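Local coordinates for Alpha/beta hydrolase fold protein (Chitinophaga pinensis, PDB 4PW0), which probably catalyses hydrolysis of a substrate not yet identified, as other members of the alpha/beta hydrolase fold superfamily do, at residues Asp50-Leu55 and Arg183-Arg187; Asp70-Leu76 and Arg191-Ser196; His172-Lys176 and Phe265-Pro269. All coordinates share one frame. Residue numbers count along the deposited sequence, not the author numbering.

Interaction 1. Residues Asp50-Leu55 and Arg183-Arg187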
ATOM      1  N   ASP A  50     -19.901  -1.031  18.303  1.00 18.25           N
ATOM      2  CA  ASP A  50     -18.864  -0.686  19.255  0.60 19.57           C
ATOM      3  C   ASP A  50     -17.497  -1.388  18.982  1.00 17.54           C
ATOM      4  O   ASP A  50     -16.515  -1.157  19.702  1.00 19.75           O
ATOM      5  CB  ASP A  50     -19.355  -1.020  20.686  0.60 18.76           C
ATOM      6  CG  ASP A  50     -20.599  -0.236  21.101  0.60 21.78           C
ATOM      7  OD1 ASP A  50     -20.800   0.948  20.670  0.60 22.46           O
ATOM      8  OD2 ASP A  50     -21.368  -0.883  21.882  0.60 20.82           O
ATOM      9  N   ASN A  51     -17.480  -2.263  17.967  1.00 16.66           N
ATOM     10  CA  ASN A  51     -16.210  -2.909  17.553  1.00 15.63           C
ATOM     11  C   ASN A  51     -15.467  -2.120  16.509  1.00 16.23           C
ATOM     12  O   ASN A  51     -14.330  -2.443  16.153  1.00 17.91           O
ATOM     13  CB  ASN A  51     -16.493  -4.316  17.073  1.00 15.81           C
ATOM     14  CG  ASN A  51     -16.910  -5.218  18.217  1.00 17.07           C
ATOM     15  OD1 ASN A  51     -18.100  -5.436  18.500  1.00 19.42           O
ATOM     16  ND2 ASN A  51     -15.897  -5.708  18.956  1.00 19.42           N
ATOM     17  N   TRP A  52     -16.081  -1.052  15.962  1.00 15.21           N
ATOM     18  CA  TRP A  52     -15.363  -0.140  15.098  1.00 16.10           C
ATOM     19  C   TRP A  52     -14.330   0.661  15.886  1.00 16.96           C
ATOM     20  O   TRP A  52     -14.633   1.149  16.984  1.00 18.94           O
ATOM     21  CB  TRP A  52     -16.308   0.804  14.339  1.00 16.59           C
ATOM     22  CG  TRP A  52     -17.126   0.123  13.298  1.00 15.90           C
ATOM     23  CD1 TRP A  52     -18.478  -0.182  13.370  1.00 17.95           C
ATOM     24  CD2 TRP A  52     -16.675  -0.360  12.039  1.00 15.71           C
ATOM     25  NE1 TRP A  52     -18.870  -0.861  12.243  1.00 17.33           N
ATOM     26  CE2 TRP A  52     -17.793  -0.950  11.394  1.00 16.51           C
ATOM     27  CE3 TRP A  52     -15.443  -0.353  11.370  1.00 16.31           C
ATOM     28  CZ2 TRP A  52     -17.688  -1.583  10.153  1.00 16.50           C
ATOM     29  CZ3 TRP A  52     -15.350  -0.946  10.134  1.00 17.57           C
ATOM     30  CH2 TRP A  52     -16.469  -1.565   9.536  1.00 16.60           C
ATOM     31  N   ASP A  53     -13.156   0.848  15.302  1.00 15.92           N
ATOM     32  CA  ASP A  53     -12.069   1.582  15.937  1.00 16.98           C
ATOM     33  C   ASP A  53     -12.384   3.067  15.804  1.00 16.65           C
ATOM     34  O   ASP A  53     -12.487   3.585  14.690  1.00 16.69           O
ATOM     35  CB  ASP A  53     -10.789   1.245  15.189  1.00 16.95           C
ATOM     36  CG  ASP A  53      -9.541   1.835  15.780  1.00 19.59           C
ATOM     37  OD1 ASP A  53      -9.600   2.756  16.654  1.00 18.95           O
ATOM     38  OD2 ASP A  53      -8.459   1.329  15.356  1.00 20.69           O
ATOM     39  N   PRO A  54     -12.538   3.759  16.968  1.00 16.48           N
ATOM     40  CA  PRO A  54     -12.798   5.200  16.863  1.00 18.12           C
ATOM     41  C   PRO A  54     -11.737   6.005  16.132  1.00 18.42           C
ATOM     42  O   PRO A  54     -12.070   6.977  15.460  1.00 19.77           O
ATOM     43  CB  PRO A  54     -12.868   5.654  18.332  1.00 19.43           C
ATOM     44  CG  PRO A  54     -12.181   4.630  19.123  1.00 22.80           C
ATOM     45  CD  PRO A  54     -12.356   3.315  18.367  1.00 17.62           C
ATOM     46  N   LEU A  55     -10.470   5.574  16.150  1.00 17.88           N
ATOM     47  CA  LEU A  55      -9.499   6.305  15.348  1.00 18.96           C
ATOM     48  C   LEU A  55      -9.808   6.268  13.864  1.00 19.75           C
ATOM     49  O   LEU A  55      -9.576   7.219  13.128  1.00 20.46           O
ATOM     50  CB  LEU A  55      -8.076   5.788  15.565  1.00 22.15           C
ATOM     51  CG  LEU A  55      -7.303   6.351  16.706  1.00 24.95           C
ATOM     52  CD1 LEU A  55      -5.909   5.801  16.795  1.00 21.50           C
ATOM     53  CD2 LEU A  55      -7.249   7.871  16.650  1.00 29.48           C
ATOM     54  N   ARG A 183      -8.870   1.507  22.888  1.00 18.82           N
ATOM     55  CA  ARG A 183      -9.625   2.384  22.033  1.00 18.43           C
ATOM     56  C   ARG A 183     -11.102   1.954  22.008  1.00 19.10           C
ATOM     57  O   ARG A 183     -11.967   2.832  21.961  1.00 20.55           O
ATOM     58  CB  ARG A 183      -9.049   2.449  20.642  1.00 18.16           C
ATOM     59  CG  ARG A 183      -7.664   3.088  20.599  1.00 18.44           C
ATOM     60  CD  ARG A 183      -7.226   3.649  19.280  1.00 18.40           C
ATOM     61  NE  ARG A 183      -7.259   2.623  18.245  1.00 17.42           N
ATOM     62  CZ  ARG A 183      -6.321   1.691  18.066  1.00 16.84           C
ATOM     63  NH1 ARG A 183      -5.255   1.636  18.851  1.00 18.82           N
ATOM     64  NH2 ARG A 183      -6.509   0.778  17.107  1.00 16.74           N
ATOM     65  N   LEU A 184     -11.389   0.661  22.096  1.00 19.17           N
ATOM     66  CA  LEU A 184     -12.780   0.136  22.086  1.00 20.58           C
ATOM     67  C   LEU A 184     -13.520   0.441  23.395  1.00 22.41           C
ATOM     68  O   LEU A 184     -14.744   0.329  23.464  1.00 24.66           O
ATOM     69  CB  LEU A 184     -12.828  -1.369  21.832  1.00 21.48           C
ATOM     70  CG  LEU A 184     -12.295  -1.733  20.431  1.00 22.74           C
ATOM     71  CD1 LEU A 184     -12.450  -3.217  20.220  1.00 23.48           C
ATOM     72  CD2 LEU A 184     -12.945  -1.001  19.292  1.00 23.06           C
ATOM     73  N   TYR A 185     -12.763   0.901  24.410  1.00 21.93           N
ATOM     74  CA  TYR A 185     -13.313   1.356  25.710  1.00 19.68           C
ATOM     75  C   TYR A 185     -13.871   2.785  25.670  1.00 22.69           C
ATOM     76  O   TYR A 185     -14.591   3.218  26.616  1.00 25.25           O
ATOM     77  CB  TYR A 185     -12.273   1.196  26.792  1.00 21.57           C
ATOM     78  CG  TYR A 185     -12.665   1.167  28.296  1.00 19.94           C
ATOM     79  CD1 TYR A 185     -13.493   0.179  28.806  1.00 22.88           C
ATOM     80  CD2 TYR A 185     -12.084   2.051  29.201  1.00 22.06           C
ATOM     81  CE1 TYR A 185     -13.778   0.104  30.183  1.00 23.36           C
ATOM     82  CE2 TYR A 185     -12.358   1.984  30.562  1.00 23.05           C
ATOM     83  CZ  TYR A 185     -13.223   1.044  31.044  1.00 21.46           C
ATOM     84  OH  TYR A 185     -13.498   0.951  32.424  1.00 21.43           O
ATOM     85  N   GLU A 186     -13.492   3.519  24.658  1.00 20.91           N
ATOM     86  CA  GLU A 186     -13.776   4.933  24.574  1.00 24.47           C
ATOM     87  C   GLU A 186     -15.261   5.243  24.525  1.00 26.30           C
ATOM     88  O   GLU A 186     -15.663   6.280  25.103  1.00 35.18           O
ATOM     89  CB  GLU A 186     -13.079   5.596  23.388  1.00 25.89           C
ATOM     90  CG  GLU A 186     -13.096   7.127  23.511  1.00 30.36           C
ATOM     91  CD  GLU A 186     -13.272   7.873  22.255  1.00 31.67           C
ATOM     92  OE1 GLU A 186     -13.710   7.304  21.258  1.00 40.31           O
ATOM     93  OE2 GLU A 186     -12.977   9.066  22.264  1.00 44.44           O
ATOM     94  N   ARG A 187     -16.061   4.369  23.897  1.00 24.06           N
ATOM     95  CA  ARG A 187     -17.506   4.571  23.849  1.00 29.40           C
ATOM     96  C   ARG A 187     -18.018   4.222  25.203  1.00 22.45           C
ATOM     97  O   ARG A 187     -18.114   3.026  25.580  1.00 25.50           O
ATOM     98  CB  ARG A 187     -18.163   3.706  22.747  1.00 29.43           C
ATOM     99  CG  ARG A 187     -19.670   3.773  22.606  1.00 30.98           C
ATOM    100  CD  ARG A 187     -20.163   4.827  21.642  1.00 21.84           C
ATOM    101  NE  ARG A 187     -21.621   4.932  21.675  1.00 18.79           N
ATOM    102  CZ  ARG A 187     -22.303   5.743  20.870  1.00 19.80           C
ATOM    103  NH1 ARG A 187     -21.686   6.515  19.996  1.00 20.15           N
ATOM    104  NH2 ARG A 187     -23.611   5.753  20.945  1.00 20.39           N
TER
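D53 shows how one N-cap residue can also make a tertiary salt bridge. Its carboxylate meets the R183 guanidinium side-on in a two-pronged bridge: R183 NE donates to D53 OD1 at 2.8 Å and R183 NH2 to D53 OD2 at 2.7 Å, both nearly straight. As N-cap of helix 54-61, D53 also accepts from L55 N through OD1 at 3.0 Å; R183 NH2 has a further acceptor in Y266 O. In the alpha/beta hydrolase fold, helices inserted after strand 127-133 commonly form a cap over the catalytic core, and helix 171-184 belongs to that insertion; here its C-terminal part and the residues after it meet the loop after strand 39-42 and the start of helix 54-61. Van der Waals contacts complete the join. L184 CD2 sits against three successive carbonyls, D50 O at 3.6 Å, N51 O at 3.7 Å and W52 O at 3.6 Å, while P54 CG lies 3.4 Å from R183 O and L55 CD1 3.5 Å from R183 CD. Longer-range electrostatics link D50 OD1 to R187 NE at 4.2 Å, without a hydrogen bond: D50 binds R29 and D192 N, and R187 donates to H11 O, A14 O and D190 O.

Interaction 2. Residues Asp70-Leu76 and Arg191-Ser196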
ATOM      1  N   ASP A  70     -25.667  -2.064  12.215  1.00 17.58           N
ATOM      2  CA  ASP A  70     -25.835  -3.459  12.516  1.00 17.34           C
ATOM      3  C   ASP A  70     -26.730  -4.079  11.456  1.00 18.70           C
ATOM      4  O   ASP A  70     -27.894  -3.637  11.242  1.00 18.97           O
ATOM      5  CB  ASP A  70     -26.435  -3.701  13.869  1.00 18.10           C
ATOM      6  CG  ASP A  70     -25.503  -3.452  15.037  1.00 20.14           C
ATOM      7  OD1 ASP A  70     -24.286  -3.715  14.923  1.00 19.30           O
ATOM      8  OD2 ASP A  70     -26.022  -3.001  16.132  1.00 20.12           O
ATOM      9  N   ASN A  71     -26.230  -5.064  10.739  1.00 17.68           N
ATOM     10  CA  ASN A  71     -27.054  -5.781   9.785  1.00 18.02           C
ATOM     11  C   ASN A  71     -28.158  -6.572  10.551  1.00 18.12           C
ATOM     12  O   ASN A  71     -28.138  -6.677  11.771  1.00 18.47           O
ATOM     13  CB  ASN A  71     -26.153  -6.644   8.896  1.00 18.09           C
ATOM     14  CG  ASN A  71     -26.708  -6.834   7.487  1.00 18.58           C
ATOM     15  OD1 ASN A  71     -27.937  -6.871   7.259  1.00 20.30           O
ATOM     16  ND2 ASN A  71     -25.801  -6.925   6.498  1.00 18.58           N
ATOM     17  N   LYS A  72     -29.105  -7.169   9.809  1.00 18.68           N
ATOM     18  CA  LYS A  72     -30.294  -7.777  10.374  1.00 19.41           C
ATOM     19  C   LYS A  72     -29.900  -8.791  11.448  1.00 19.41           C
ATOM     20  O   LYS A  72     -29.019  -9.637  11.260  1.00 18.43           O
ATOM     21  CB  LYS A  72     -31.071  -8.466   9.261  1.00 19.82           C
ATOM     22  CG  LYS A  72     -32.361  -9.121   9.752  1.00 21.85           C
ATOM     23  CD  LYS A  72     -33.115  -9.819   8.623  1.00 23.21           C
ATOM     24  CE  LYS A  72     -33.745  -8.847   7.664  1.00 26.17           C
ATOM     25  NZ  LYS A  72     -34.519  -9.622   6.624  1.00 29.29           N
ATOM     26  N   GLY A  73     -30.515  -8.655  12.620  1.00 18.79           N
ATOM     27  CA  GLY A  73     -30.309  -9.542  13.732  1.00 19.95           C
ATOM     28  C   GLY A  73     -29.102  -9.297  14.617  1.00 19.13           C
ATOM     29  O   GLY A  73     -28.957  -9.915  15.653  1.00 20.68           O
ATOM     30  N   VAL A  74     -28.206  -8.448  14.155  1.00 18.42           N
ATOM     31  CA  VAL A  74     -26.945  -8.206  14.876  1.00 18.09           C
ATOM     32  C   VAL A  74     -27.148  -7.085  15.895  1.00 19.11           C
ATOM     33  O   VAL A  74     -27.594  -6.009  15.539  1.00 19.88           O
ATOM     34  CB  VAL A  74     -25.840  -7.811  13.880  1.00 17.39           C
ATOM     35  CG1 VAL A  74     -24.527  -7.535  14.616  1.00 19.95           C
ATOM     36  CG2 VAL A  74     -25.643  -8.913  12.878  1.00 19.41           C
ATOM     37  N   GLY A  75     -26.781  -7.322  17.150  1.00 20.09           N
ATOM     38  CA  GLY A  75     -26.777  -6.248  18.145  1.00 23.74           C
ATOM     39  C   GLY A  75     -28.185  -5.693  18.315  1.00 22.32           C
ATOM     40  O   GLY A  75     -29.160  -6.467  18.393  1.00 21.52           O
ATOM     41  N   LEU A  76     -28.267  -4.371  18.265  1.00 20.65           N
ATOM     42  CA  LEU A  76     -29.572  -3.685  18.445  1.00 21.81           C
ATOM     43  C   LEU A  76     -30.474  -3.756  17.207  1.00 21.63           C
ATOM     44  O   LEU A  76     -31.635  -3.315  17.266  1.00 25.77           O
ATOM     45  CB  LEU A  76     -29.345  -2.240  18.861  1.00 24.23           C
ATOM     46  CG  LEU A  76     -29.002  -2.056  20.329  1.00 27.73           C
ATOM     47  CD1 LEU A  76     -28.364  -0.673  20.499  1.00 26.90           C
ATOM     48  CD2 LEU A  76     -30.222  -2.294  21.236  1.00 29.57           C
ATOM     49  N   ARG A 191     -24.146   2.331  24.351  1.00 22.26           N
ATOM     50  CA  ARG A 191     -23.402   1.257  23.674  0.60 23.87           C
ATOM     51  C   ARG A 191     -24.374   0.283  23.039  1.00 23.33           C
ATOM     52  O   ARG A 191     -25.542   0.210  23.415  1.00 25.32           O
ATOM     53  CB  ARG A 191     -22.423   0.582  24.668  0.60 27.87           C
ATOM     54  CG  ARG A 191     -21.077   1.321  24.876  0.60 29.14           C
ATOM     55  CD  ARG A 191     -19.974   0.536  25.642  0.60 33.67           C
ATOM     56  NE  ARG A 191     -19.089  -0.345  24.813  0.60 26.51           N
ATOM     57  CZ  ARG A 191     -17.827  -0.094  24.401  0.60 27.19           C
ATOM     58  NH1 ARG A 191     -17.141   0.961  24.779  0.60 26.50           N
ATOM     59  NH2 ARG A 191     -17.168  -1.000  23.635  0.60 32.93           N
ATOM     60  N   ASP A 192     -23.861  -0.438  22.009  1.00 22.96           N
ATOM     61  CA  ASP A 192     -24.652  -1.459  21.348  1.00 24.85           C
ATOM     62  C   ASP A 192     -24.755  -2.698  22.251  1.00 23.34           C
ATOM     63  O   ASP A 192     -24.002  -2.829  23.246  1.00 29.04           O
ATOM     64  CB  ASP A 192     -23.971  -1.782  20.021  1.00 21.73           C
ATOM     65  CG  ASP A 192     -24.865  -2.414  19.006  1.00 22.53           C
ATOM     66  OD1 ASP A 192     -26.026  -2.779  19.313  1.00 23.15           O
ATOM     67  OD2 ASP A 192     -24.353  -2.490  17.837  1.00 22.36           O
ATOM     68  N   GLN A 193     -25.730  -3.542  21.967  1.00 23.85           N
ATOM     69  CA  GLN A 193     -25.787  -4.884  22.504  0.60 25.45           C
ATOM     70  C   GLN A 193     -24.698  -5.741  21.847  1.00 26.29           C
ATOM     71  O   GLN A 193     -24.183  -5.395  20.817  1.00 26.31           O
ATOM     72  CB  GLN A 193     -27.144  -5.515  22.219  0.60 28.29           C
ATOM     73  CG  GLN A 193     -28.314  -4.919  22.979  0.60 28.10           C
ATOM     74  CD  GLN A 193     -29.636  -5.619  22.666  0.60 33.42           C
ATOM     75  OE1 GLN A 193     -29.729  -6.493  21.784  0.60 38.32           O
ATOM     76  NE2 GLN A 193     -30.660  -5.244  23.391  0.60 35.61           N
ATOM     77  N   ASP A 194     -24.395  -6.879  22.450  1.00 29.36           N
ATOM     78  CA  ASP A 194     -23.495  -7.852  21.826  1.00 26.79           C
ATOM     79  C   ASP A 194     -24.202  -8.494  20.650  1.00 21.95           C
ATOM     80  O   ASP A 194     -25.429  -8.343  20.468  1.00 21.32           O
ATOM     81  CB  ASP A 194     -23.045  -8.900  22.826  1.00 31.60           C
ATOM     82  CG  ASP A 194     -22.218  -8.315  23.963  1.00 43.33           C
ATOM     83  OD1 ASP A 194     -21.277  -7.491  23.703  1.00 43.69           O
ATOM     84  OD2 ASP A 194     -22.528  -8.729  25.108  1.00 53.14           O
ATOM     85  N   ALA A 195     -23.472  -9.247  19.821  0.60 19.12           N
ATOM     86  CA  ALA A 195     -24.049  -9.711  18.547  0.60 16.86           C
ATOM     87  C   ALA A 195     -25.321 -10.555  18.655  0.60 16.21           C
ATOM     88  O   ALA A 195     -26.176 -10.468  17.797  0.60 18.03           O
ATOM     89  CB  ALA A 195     -23.029 -10.491  17.752  0.60 17.70           C
ATOM     90  N   SER A 196     -25.366 -11.416  19.671  0.60 15.58           N
ATOM     91  CA  SER A 196     -26.409 -12.492  19.898  0.60 17.12           C
ATOM     92  C   SER A 196     -25.947 -13.839  19.359  0.60 16.87           C
ATOM     93  O   SER A 196     -25.328 -13.940  18.302  0.60 16.57           O
ATOM     94  CB  SER A 196     -27.894 -12.239  19.400  1.00 19.75           C
ATOM     95  OG  SER A 196     -28.007 -12.442  17.996  1.00 20.54           O
TER
HETATM   96  O   HOH W   1     -30.124 -11.339  17.356  1.00 18.93           O
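The loop leaving strand 66-69 reads DNKGVGL, consistent with the glycine-rich turn that often follows this strand in alpha/beta hydrolases, and it shows how side-chain torsions can tie two irregular segments together. D192 leaves its backbone sideways, but chi1 in the t well carries its carboxylate up to the loop, where OD1 accepts from L76 N at 2.9 Å and, weakly, from Q193 N at 2.8 Å. D70 adopts m and brings its OD2 to 2.4 Å from D192 OD2; D192 OD2 also accepts from L49 N. G75 packs against both carboxylates with a positive phi of 61°, where a CB would lie 2.7 Å from D70 OD2 and 2.8 Å from D192 OD1. G75 N donates to A195 O at 3.3 Å, and G75 CA approaches D194 O at 3.4 Å in a CA-H...O contact. L76 (m, t) places CD2 3.7 Å from CD of the extended Q193 (m, t). Near the type II turn N71-V74, S196 takes the p rotamer at the N-cap of helix 197-212. Its OG donates to A195 O at 2.7 Å and accepts from water 1, which also donates to G73 O, each water distance being 2.5 Å.

Interaction 3. Residues His172-Lys176 and Phe265-Pro269; sequences HSRSK and FYQYP
K176 lays its aliphatic chain over Q267, with K176 CD 3.6 Å from both Q267 CG and Q267 O, and K176 CE reaches 4.2 Å from Y268 CE1. Its torsions run m, t, t, m. The CA atoms of K176 and Q267, the closest pair, are 5.4 Å apart. Residues 172-176 are helical; 265-267 are the rest of the single-turn helix 264-267, which Y268 breaks (phi/psi -132°/66°) before serving as N-cap of helix 269-282. This helix 264-267 follows the loop bearing H262, the likely catalytic histidine of the alpha/beta hydrolase fold, and the contact joins it to helix 171-184 of the insertion between strands 127-133 and 226-231. Q267 (t, t, chi3 -31°) accepts through OE1 from S173 OG (chi1 t) at 2.7 Å, and its NE2 donates to D259 O. H172 (t, chi2 66°) presents its ring edge, NE2 donating to Y268 OH at 3.2 Å; Y268 (m, chi2 -71°) is also hydrogen-bonded to P258 O. Two waters bridge the segments: water 2 donates to K176 O and Y266 O, both at 2.8 Å, while water 3 accepts from K176 NZ at 2.9 Å and donates to Q267 O at 2.7 Å.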
ATOM      1  N   HIS A 172       5.466  -6.607  19.797  1.00 18.39           N
ATOM      2  CA  HIS A 172       5.141  -5.415  19.032  1.00 19.40           C
ATOM      3  C   HIS A 172       3.652  -5.483  18.588  1.00 19.46           C
ATOM      4  O   HIS A 172       2.891  -4.534  18.837  1.00 19.54           O
ATOM      5  CB  HIS A 172       6.037  -5.393  17.772  1.00 19.12           C
ATOM      6  CG  HIS A 172       5.635  -4.392  16.752  1.00 23.28           C
ATOM      7  ND1 HIS A 172       5.705  -3.035  16.964  1.00 31.82           N
ATOM      8  CD2 HIS A 172       5.182  -4.559  15.484  1.00 23.58           C
ATOM      9  CE1 HIS A 172       5.294  -2.400  15.883  1.00 32.43           C
ATOM     10  NE2 HIS A 172       4.973  -3.293  14.972  1.00 28.84           N
ATOM     11  N   SER A 173       3.243  -6.588  18.000  1.00 16.30           N
ATOM     12  CA  SER A 173       1.868  -6.687  17.500  1.00 15.91           C
ATOM     13  C   SER A 173       0.870  -6.764  18.657  1.00 15.98           C
ATOM     14  O   SER A 173      -0.150  -6.057  18.671  1.00 16.70           O
ATOM     15  CB  SER A 173       1.737  -7.885  16.569  1.00 16.17           C
ATOM     16  OG  SER A 173       0.420  -7.948  16.032  1.00 15.85           O
ATOM     17  N   ARG A 174       1.193  -7.589  19.657  1.00 16.03           N
ATOM     18  CA  ARG A 174       0.277  -7.776  20.776  1.00 16.24           C
ATOM     19  C   ARG A 174       0.079  -6.461  21.549  1.00 16.35           C
ATOM     20  O   ARG A 174      -1.050  -6.221  22.011  1.00 17.34           O
ATOM     21  CB  ARG A 174       0.747  -8.893  21.667  1.00 18.74           C
ATOM     22  CG  ARG A 174       0.587 -10.271  21.030  1.00 21.08           C
ATOM     23  CD  ARG A 174       1.218 -11.384  21.842  1.00 26.41           C
ATOM     24  NE  ARG A 174       0.626 -11.594  23.147  1.00 28.64           N
ATOM     25  CZ  ARG A 174      -0.419 -12.398  23.396  1.00 26.32           C
ATOM     26  NH1 ARG A 174      -1.132 -12.980  22.437  1.00 27.57           N
ATOM     27  NH2 ARG A 174      -0.818 -12.527  24.649  1.00 33.08           N
ATOM     28  N   SER A 175       1.117  -5.649  21.712  1.00 16.43           N
ATOM     29  CA  SER A 175       0.930  -4.372  22.374  0.60 17.82           C
ATOM     30  C   SER A 175       0.036  -3.426  21.609  1.00 17.28           C
ATOM     31  O   SER A 175      -0.722  -2.656  22.203  1.00 17.96           O
ATOM     32  CB  SER A 175       2.254  -3.736  22.697  0.60 19.78           C
ATOM     33  OG  SER A 175       2.882  -4.490  23.697  0.60 22.46           O
ATOM     34  N   LYS A 176       0.094  -3.486  20.269  1.00 16.12           N
ATOM     35  CA  LYS A 176      -0.851  -2.690  19.471  1.00 16.98           C
ATOM     36  C   LYS A 176      -2.249  -3.269  19.585  1.00 15.17           C
ATOM     37  O   LYS A 176      -3.237  -2.530  19.421  1.00 16.70           O
ATOM     38  CB  LYS A 176      -0.358  -2.588  18.031  1.00 16.42           C
ATOM     39  CG  LYS A 176       0.901  -1.726  17.915  1.00 20.43           C
ATOM     40  CD  LYS A 176       1.554  -1.586  16.583  1.00 28.98           C
ATOM     41  CE  LYS A 176       2.720  -0.561  16.618  1.00 32.76           C
ATOM     42  NZ  LYS A 176       2.444   0.896  16.840  1.00 29.58           N
ATOM     43  N   PHE A 265      -5.728  -3.218  10.233  1.00 13.77           N
ATOM     44  CA  PHE A 265      -6.059  -1.800  10.363  1.00 13.96           C
ATOM     45  C   PHE A 265      -6.224  -1.348  11.822  1.00 13.49           C
ATOM     46  O   PHE A 265      -6.048  -0.176  12.110  1.00 15.83           O
ATOM     47  CB  PHE A 265      -7.199  -1.336   9.451  1.00 14.63           C
ATOM     48  CG  PHE A 265      -8.605  -1.753   9.773  1.00 13.90           C
ATOM     49  CD1 PHE A 265      -8.963  -2.739  10.655  1.00 15.50           C
ATOM     50  CD2 PHE A 265      -9.637  -1.085   9.095  1.00 15.35           C
ATOM     51  CE1 PHE A 265     -10.299  -3.078  10.903  1.00 16.75           C
ATOM     52  CE2 PHE A 265     -10.955  -1.436   9.338  1.00 15.49           C
ATOM     53  CZ  PHE A 265     -11.291  -2.399  10.241  1.00 15.42           C
ATOM     54  N   TYR A 266      -6.500  -2.278  12.744  1.00 14.73           N
ATOM     55  CA  TYR A 266      -6.451  -1.972  14.174  1.00 13.98           C
ATOM     56  C   TYR A 266      -5.030  -1.778  14.623  1.00 14.87           C
ATOM     57  O   TYR A 266      -4.749  -0.991  15.547  1.00 15.15           O
ATOM     58  CB  TYR A 266      -7.020  -3.104  14.971  1.00 14.68           C
ATOM     59  CG  TYR A 266      -8.487  -3.388  14.926  1.00 14.87           C
ATOM     60  CD1 TYR A 266      -9.424  -2.364  15.044  1.00 16.24           C
ATOM     61  CD2 TYR A 266      -8.938  -4.682  15.000  1.00 15.84           C
ATOM     62  CE1 TYR A 266     -10.774  -2.662  15.175  1.00 16.98           C
ATOM     63  CE2 TYR A 266     -10.280  -4.996  15.096  1.00 17.81           C
ATOM     64  CZ  TYR A 266     -11.205  -3.961  15.208  1.00 17.31           C
ATOM     65  OH  TYR A 266     -12.545  -4.300  15.349  1.00 19.37           O
ATOM     66  N   GLN A 267      -4.097  -2.508  14.001  1.00 14.41           N
ATOM     67  CA  GLN A 267      -2.691  -2.389  14.378  1.00 14.73           C
ATOM     68  C   GLN A 267      -2.097  -1.068  13.958  1.00 14.56           C
ATOM     69  O   GLN A 267      -1.263  -0.496  14.691  1.00 16.77           O
ATOM     70  CB  GLN A 267      -1.893  -3.563  13.832  1.00 15.12           C
ATOM     71  CG  GLN A 267      -0.442  -3.538  14.307  1.00 14.89           C
ATOM     72  CD  GLN A 267       0.212  -4.913  14.236  1.00 14.61           C
ATOM     73  OE1 GLN A 267      -0.433  -5.936  14.393  1.00 15.04           O
ATOM     74  NE2 GLN A 267       1.501  -4.922  13.988  1.00 15.55           N
ATOM     75  N   TYR A 268      -2.496  -0.557  12.776  1.00 15.31           N
ATOM     76  CA  TYR A 268      -1.964   0.671  12.225  1.00 15.46           C
ATOM     77  C   TYR A 268      -3.119   1.578  11.751  1.00 15.25           C
ATOM     78  O   TYR A 268      -3.286   1.841  10.566  1.00 15.96           O
ATOM     79  CB  TYR A 268      -1.035   0.389  11.046  1.00 16.42           C
ATOM     80  CG  TYR A 268       0.136  -0.528  11.394  1.00 15.15           C
ATOM     81  CD1 TYR A 268       1.179  -0.097  12.196  1.00 17.38           C
ATOM     82  CD2 TYR A 268       0.183  -1.812  10.900  1.00 16.45           C
ATOM     83  CE1 TYR A 268       2.225  -0.959  12.500  1.00 17.73           C
ATOM     84  CE2 TYR A 268       1.242  -2.676  11.172  1.00 16.91           C
ATOM     85  CZ  TYR A 268       2.281  -2.249  11.960  1.00 14.73           C
ATOM     86  OH  TYR A 268       3.354  -3.080  12.273  1.00 16.80           O
ATOM     87  N   PRO A 269      -3.928   2.057  12.690  1.00 14.91           N
ATOM     88  CA  PRO A 269      -5.118   2.786  12.308  1.00 15.60           C
ATOM     89  C   PRO A 269      -4.830   4.120  11.630  1.00 15.31           C
ATOM     90  O   PRO A 269      -5.587   4.535  10.737  1.00 17.09           O
ATOM     91  CB  PRO A 269      -5.857   2.970  13.647  1.00 16.42           C
ATOM     92  CG  PRO A 269      -4.749   2.974  14.692  1.00 17.08           C
ATOM     93  CD  PRO A 269      -3.814   1.893  14.157  1.00 15.57           C
TER
HETATM   94  O   HOH W   2      -3.227  -0.273  17.767  1.00 16.65           O
HETATM   95  O   HOH W   3       0.138   1.722  15.371  1.00 25.20           O

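Overall arrangement
Along the chain the segments run 50-55, 70-76, 172-176, 183-187, 191-196 and 265-269, so every pair of contacts crosses. Interactions 1 and 3 share helix 171-184, one at its C-terminal part and the other near its start, with centres about 14 Å apart; Y266 connects them, giving its OH to N51 O and its carbonyl to R183. Interaction 2 has its centre about 15 Å from that of interaction 1 and touches it through D50 OD2 with D192 N and L184 O with R191 NH2. Interactions 2 and 3 do not touch, their nearest atoms lying about 10 Å apart. Three successive parts of the insertion, 172-176, 183-187 and 191-196, thus each contact loops or helix ends of the core.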